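Cytidine deaminase (Burkholderia pseudomallei, PDB 3DMO) catalyses the zinc-dependent hydrolytic deamination of cytidine and 2'-deoxycytidine to uridine and 2'-deoxyuridine, probably salvaging these nucleosides for UMP synthesis. Local coordinates at the zinc ion site, the interface of chains A and B and the interface of chains A and C. Coordinates in Å, arbitrary orientation; residue numbers count along the deposited sequence, not the author numbering. Chains: chain A/B/C, Cytidine deaminase.

Contact 1: the zinc ion site. Residues chain A 61, 63-64, 95-96, 99; chain B 55. With ZN (zinc ion), chain D.
The catalytic zinc sits in a nearly tetrahedral cage of three cysteine sulphurs and a water, the centre of the active site formed by the CxE and PCxxC motifs of cytidine deaminases. Soft cysteine sulphurs, presumably thiolates, suit zinc: A:Cys96 SG binds ZN at 2.2 Å, while A:Cys61 SG and A:Cys99 SG complete the sulphur face. Water 1 takes the fourth position, 2.1 Å from ZN. It also receives a nearly straight hydrogen bond (176° at H) from the backbone N of A:Cys96, and pairs with the carboxylate OE2 of A:Glu63 at 2.7 Å. A:Glu63, the predicted proton donor, bends at chi2 (91°) to put this oxygen beside the water, where it could shuttle a proton; zinc would favour hydroxide here.

The second shell is best followed along A:Arg64. Its CB and CG run out extended as an aliphatic spacer from helix 62-72, and a turn at chi3 (-80°) swings the flat tip under the sulphurs. NE donates to A:Cys99 SG at 3.5 Å, the sulphur lying near the guanidinium plane. This positive group probably offsets thiolate charge and so tunes the metal. From the neighbouring subunit, the hydroxyl OG of B:Ser55 comes within 3.2 Å of A:Cys96 SG. At the tip of A:Arg64, NH2 donates to A:Cys61 SG, which lies in plane at the guanidinium edge, at 3.3 Å.

Contact 2: the interface of chains A and B. Residues chain A 52, 56-57, 59; chain B 52, 56-57, 59.
A:Tyr56 and B:Tyr56 meet face to face across the two-fold axis that relates chains A and B. Their rings are almost parallel, 6° apart, with centroids 4.4 Å from each other, so they overlap in an offset stack in which rim lies over rim: A:Tyr56 CE1 is 3.6 Å from B:Tyr56 CE1. Each CG is anti to its carbonyl carbon (chi1 -73° in A:Tyr56), and both side chains point the same way, so water 2 bridges the phenol hydroxyls A:Tyr56 OH and B:Tyr56 OH. Tyrosine suits this place, supplying a broad flat face for packing and a polar tip for the water.

Behind the rings the backbones crowd together. The carbonyl oxygens A:Tyr56 O and B:Tyr56 O stand 2.8 Å apart; both can only accept, so this is a strained, clashing approach on the axis. A:Gly57 O and B:Gly57 O, again acceptors only, are 3.1 Å apart; glycine has no side chain to obstruct this approach.

Further out, A:Cys59 SG packs 3.7 Å from B:Tyr56 CB and lies at that ring's edge, a small polarisable group for a narrow place. A:Cys59 SG and B:Cys59 SG each make a weak hydrogen bond to the residue 56 carbonyl of their own chain. The extended A:Glu52 and B:Glu52 flank the stack, A:Glu52 OE1 passing 4.1 Å from B:Tyr56 CD1. Together these contacts help to hold the subunits paired and probably fix a predicted substrate-binding segment at the subunit boundary.

Contact 3: the interface of chains A and C. Residues chain A 24-26, 47-49, 51, 65; chain C 68, 71-74, 76.
This patch belongs to a two-fold symmetric interface between identical chains that probably helps to build the tetramer; each contact recurs with the chains exchanged. Polar contacts gather where the C-terminal end of helix 62-72 in chain C meets A:Lys24. The lysine bends at chi3 (-83°), laying its methylenes along C:Ala73 and C:Gly74, and its ammonium NZ donates to C:Ala72 O at 2.7 Å, in the carbonyl plane. A positive charge suits a helix C-terminus, whose dipole would favour it. In the opposite direction, C:Arg76 NH2 sits on a lone pair of A:Lys24 O at 2.6 Å, while NH1 donates to A:Ala25 O at 3.1 Å from above that carbonyl's plane. The flat guanidinium can serve both oxygens at once, and C:Leu71 CD1 lies over the rim of one face.

Apolar packing fills the adjoining surface. C:Leu71 CD1 meets A:Tyr26 CB at 3.7 Å, and branched A:Val51 splits its methyls, CG1 toward C:Phe68 CD2 and CG2 toward C:Leu71 CB. The small C:Ala72 lets the helix come close: its CA touches A:Cys49 SG at 3.7 Å.

A hydrogen bond within chain A orients a packing group. A:Thr65 turns its methyl CG2 to C:Ala72 CB while its hydroxyl OG1 donates to A:Cys49 O at 2.9 Å.

Contact 1: the zinc ion site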
# COMPACT_ATOMS: atom_id res chain seq x y z
N CYS A 61 5.01 1.12 -8.09
CA CYS A 61 6.35 1.40 -8.59
C CYS A 61 6.77 0.47 -9.72
O CYS A 61 6.28 -0.66 -9.82
CB CYS A 61 7.35 1.26 -7.46
SG CYS A 61 7.20 2.49 -6.17
N GLU A 63 9.64 -1.21 -10.20
CA GLU A 63 10.27 -2.45 -9.73
C GLU A 63 9.19 -3.50 -9.45
O GLU A 63 9.30 -4.66 -9.87
CB GLU A 63 11.07 -2.20 -8.44
CG GLU A 63 12.20 -1.15 -8.52
CD GLU A 63 11.74 0.27 -8.16
OE1 GLU A 63 10.77 0.78 -8.75
OE2 GLU A 63 12.38 0.89 -7.28
N ARG A 64 8.15 -3.07 -8.74
CA ARG A 64 7.07 -3.98 -8.38
C ARG A 64 6.22 -4.40 -9.58
O ARG A 64 5.84 -5.56 -9.67
CB ARG A 64 6.21 -3.41 -7.25
CG ARG A 64 6.92 -3.51 -5.90
CD ARG A 64 6.04 -2.95 -4.79
NE ARG A 64 6.09 -1.49 -4.76
CZ ARG A 64 5.21 -0.72 -4.13
NH1 ARG A 64 4.19 -1.26 -3.46
NH2 ARG A 64 5.35 0.60 -4.17
N PRO A 95 15.73 2.71 -5.00
CA PRO A 95 14.42 2.08 -4.80
C PRO A 95 13.80 2.46 -3.46
O PRO A 95 14.52 2.55 -2.45
CB PRO A 95 14.77 0.58 -4.80
CG PRO A 95 16.02 0.50 -5.64
CD PRO A 95 16.79 1.71 -5.21
N CYS A 96 12.49 2.68 -3.46
CA CYS A 96 11.81 2.94 -2.20
C CYS A 96 11.78 1.69 -1.32
O CYS A 96 12.00 0.56 -1.80
CB CYS A 96 10.38 3.47 -2.44
SG CYS A 96 9.13 2.22 -2.82
N CYS A 99 9.42 -1.21 -2.39
CA CYS A 99 10.07 -1.99 -3.45
C CYS A 99 11.18 -2.90 -2.96
O CYS A 99 11.32 -4.02 -3.45
CB CYS A 99 10.60 -1.08 -4.56
SG CYS A 99 9.30 -0.44 -5.63
N SER B 55 7.40 8.11 -1.72
CA SER B 55 6.89 6.92 -2.39
C SER B 55 5.37 6.98 -2.30
O SER B 55 4.78 6.70 -1.26
CB SER B 55 7.41 5.65 -1.70
OG SER B 55 6.98 4.50 -2.42
ZN ZN D . 9.19 1.85 -5.00
O HOH W 1 10.91 2.74 -5.90

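Contact 2: the interface of chains A and B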
# COMPACT_ATOMS: atom_id res chain seq x y z
N GLU A 52 0.41 5.31 -11.72
CA GLU A 52 -0.15 6.17 -10.68
C GLU A 52 -1.68 6.12 -10.64
O GLU A 52 -2.34 5.57 -11.53
CB GLU A 52 0.38 7.60 -10.82
CG GLU A 52 1.89 7.64 -10.64
CD GLU A 52 2.49 9.04 -10.52
OE1 GLU A 52 3.61 9.13 -9.98
OE2 GLU A 52 1.86 10.02 -10.97
N TYR A 56 -3.26 8.63 -4.26
CA TYR A 56 -1.82 8.35 -4.32
C TYR A 56 -1.41 7.02 -3.69
O TYR A 56 -0.47 6.38 -4.14
CB TYR A 56 -1.02 9.48 -3.66
CG TYR A 56 -0.93 10.77 -4.44
CD1 TYR A 56 -0.08 11.78 -4.01
CD2 TYR A 56 -1.68 10.98 -5.61
CE1 TYR A 56 0.02 12.99 -4.71
CE2 TYR A 56 -1.59 12.18 -6.32
CZ TYR A 56 -0.73 13.18 -5.86
OH TYR A 56 -0.63 14.38 -6.54
N GLY A 57 -2.11 6.60 -2.64
CA GLY A 57 -1.78 5.35 -1.97
C GLY A 57 -1.90 4.11 -2.84
O GLY A 57 -1.41 3.05 -2.47
N CYS A 59 -0.77 4.11 -6.08
CA CYS A 59 0.33 4.11 -7.06
C CYS A 59 1.18 2.86 -6.89
O CYS A 59 1.38 2.39 -5.76
CB CYS A 59 1.21 5.35 -6.89
SG CYS A 59 0.37 6.91 -7.28
N GLU B 52 1.28 12.01 3.48
CA GLU B 52 1.88 11.59 2.22
C GLU B 52 3.33 11.13 2.37
O GLU B 52 3.93 11.28 3.44
CB GLU B 52 1.74 12.70 1.18
CG GLU B 52 0.27 13.00 0.88
CD GLU B 52 0.07 14.01 -0.24
OE1 GLU B 52 -1.06 14.08 -0.75
OE2 GLU B 52 1.02 14.75 -0.57
N TYR B 56 4.72 7.35 -3.40
CA TYR B 56 3.29 7.69 -3.37
C TYR B 56 2.41 6.57 -2.81
O TYR B 56 1.45 6.85 -2.10
CB TYR B 56 2.79 8.13 -4.76
CG TYR B 56 3.10 9.57 -5.14
CD1 TYR B 56 2.42 10.17 -6.20
CD2 TYR B 56 4.06 10.32 -4.46
CE1 TYR B 56 2.69 11.49 -6.58
CE2 TYR B 56 4.34 11.65 -4.83
CZ TYR B 56 3.65 12.22 -5.89
OH TYR B 56 3.92 13.51 -6.26
N GLY B 57 2.74 5.32 -3.11
CA GLY B 57 1.96 4.16 -2.67
C GLY B 57 1.91 4.05 -1.17
O GLY B 57 1.07 3.33 -0.62
N CYS B 59 1.42 6.73 0.81
CA CYS B 59 0.51 7.75 1.35
C CYS B 59 -0.64 7.11 2.15
O CYS B 59 -1.14 6.04 1.78
CB CYS B 59 -0.07 8.65 0.24
SG CYS B 59 1.14 9.64 -0.69
O HOH W 2 1.97 15.11 -7.24

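Contact 3: the interface of chains A and C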
# COMPACT_ATOMS: atom_id res chain seq x y z
N LYS A 24 6.94 4.01 -20.96
CA LYS A 24 5.55 3.58 -20.90
C LYS A 24 4.86 3.91 -19.57
O LYS A 24 3.70 3.57 -19.38
CB LYS A 24 5.45 2.09 -21.21
CG LYS A 24 5.88 1.78 -22.65
CD LYS A 24 5.90 0.29 -22.98
CE LYS A 24 7.20 -0.38 -22.54
NZ LYS A 24 7.10 -1.89 -22.61
N ALA A 25 5.57 4.59 -18.67
CA ALA A 25 5.03 4.96 -17.36
C ALA A 25 3.71 5.73 -17.47
O ALA A 25 3.49 6.49 -18.42
CB ALA A 25 6.04 5.76 -16.58
N TYR A 26 2.84 5.50 -16.50
CA TYR A 26 1.64 6.30 -16.33
C TYR A 26 1.83 7.08 -15.04
O TYR A 26 1.54 6.58 -13.95
CB TYR A 26 0.38 5.42 -16.30
CG TYR A 26 -0.91 6.17 -16.04
CD1 TYR A 26 -1.45 7.04 -16.99
CD2 TYR A 26 -1.59 6.00 -14.83
CE1 TYR A 26 -2.65 7.73 -16.74
CE2 TYR A 26 -2.78 6.68 -14.57
CZ TYR A 26 -3.30 7.54 -15.52
OH TYR A 26 -4.47 8.20 -15.24
N HIS A 47 9.54 -5.80 -18.50
CA HIS A 47 9.50 -4.35 -18.27
C HIS A 47 8.57 -4.03 -17.11
O HIS A 47 7.53 -4.67 -16.94
CB HIS A 47 8.94 -3.64 -19.51
CG HIS A 47 9.92 -3.50 -20.63
ND1 HIS A 47 11.20 -3.99 -20.58
CD2 HIS A 47 9.78 -2.94 -21.86
CE1 HIS A 47 11.82 -3.73 -21.72
NE2 HIS A 47 10.98 -3.10 -22.51
N GLY A 48 8.93 -3.01 -16.35
CA GLY A 48 8.03 -2.43 -15.37
C GLY A 48 8.12 -0.92 -15.43
O GLY A 48 9.16 -0.36 -15.79
N CYS A 49 7.02 -0.26 -15.11
CA CYS A 49 7.01 1.19 -15.00
C CYS A 49 6.09 1.55 -13.85
O CYS A 49 5.27 0.73 -13.41
CB CYS A 49 6.53 1.81 -16.32
SG CYS A 49 4.87 1.30 -16.81
N VAL A 51 2.87 3.20 -12.14
CA VAL A 51 1.49 3.35 -12.58
C VAL A 51 0.76 4.06 -11.47
O VAL A 51 0.53 3.47 -10.40
CB VAL A 51 0.80 1.99 -12.89
CG1 VAL A 51 -0.64 2.21 -13.37
CG2 VAL A 51 1.61 1.21 -13.94
N THR A 65 5.97 -3.47 -10.50
CA THR A 65 5.28 -3.79 -11.76
C THR A 65 6.02 -4.89 -12.54
O THR A 65 5.39 -5.86 -12.98
CB THR A 65 5.12 -2.53 -12.65
OG1 THR A 65 4.24 -1.61 -12.00
CG2 THR A 65 4.53 -2.90 -14.02
N PHE C 68 -1.51 -3.49 -14.26
CA PHE C 68 -0.14 -2.96 -14.25
C PHE C 68 0.70 -3.54 -15.39
O PHE C 68 1.49 -2.82 -16.00
CB PHE C 68 0.56 -3.20 -12.91
CG PHE C 68 -0.10 -2.52 -11.74
CD1 PHE C 68 0.08 -3.03 -10.45
CD2 PHE C 68 -0.89 -1.37 -11.90
CE1 PHE C 68 -0.50 -2.42 -9.35
CE2 PHE C 68 -1.49 -0.75 -10.80
CZ PHE C 68 -1.30 -1.28 -9.51
N LEU C 71 -0.36 -1.85 -18.69
CA LEU C 71 0.23 -0.51 -18.74
C LEU C 71 1.71 -0.58 -19.11
O LEU C 71 2.18 0.17 -19.98
CB LEU C 71 0.04 0.23 -17.40
CG LEU C 71 -1.21 1.09 -17.22
CD1 LEU C 71 -1.03 2.45 -17.90
CD2 LEU C 71 -2.52 0.41 -17.69
N ALA C 72 2.42 -1.51 -18.48
CA ALA C 72 3.86 -1.70 -18.72
C ALA C 72 4.14 -2.13 -20.16
O ALA C 72 5.22 -1.88 -20.67
CB ALA C 72 4.45 -2.70 -17.73
N ALA C 73 3.16 -2.76 -20.80
CA ALA C 73 3.28 -3.17 -22.20
C ALA C 73 3.00 -2.01 -23.15
O ALA C 73 3.24 -2.13 -24.36
CB ALA C 73 2.37 -4.34 -22.49
N GLY C 74 2.47 -0.91 -22.63
CA GLY C 74 2.22 0.27 -23.45
C GLY C 74 0.77 0.65 -23.66
O GLY C 74 0.48 1.66 -24.31
N ARG C 76 -2.79 2.23 -22.60
CA ARG C 76 -3.16 3.42 -21.83
C ARG C 76 -4.54 3.23 -21.20
O ARG C 76 -5.30 2.37 -21.64
CB ARG C 76 -3.16 4.65 -22.74
CG ARG C 76 -1.80 5.09 -23.28
CD ARG C 76 -0.82 5.46 -22.17
NE ARG C 76 -0.08 4.28 -21.76
CZ ARG C 76 0.91 4.26 -20.87
NH1 ARG C 76 1.30 5.37 -20.26
NH2 ARG C 76 1.51 3.10 -20.60

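The C-alpha centres of contact 1 lie about 11 Å from those of contact 2 and 13 Å from those of contact 3, with contacts 2 and 3 about 16 Å apart, so both interfaces lie near the active site. Helix 62-72 joins contacts 1 and 3: its start carries A:Glu63, A:Arg64 and A:Thr65, while in chain C the later part of the same helix supplies C:Phe68, C:Leu71 and C:Ala72. B:Ser55 of contact 1 directly precedes B:Tyr56 of contact 2. Such coupling fits the four copies of the deposited assembly and the homotetramer typical of these small deaminases, whose active sites are completed by neighbouring subunits.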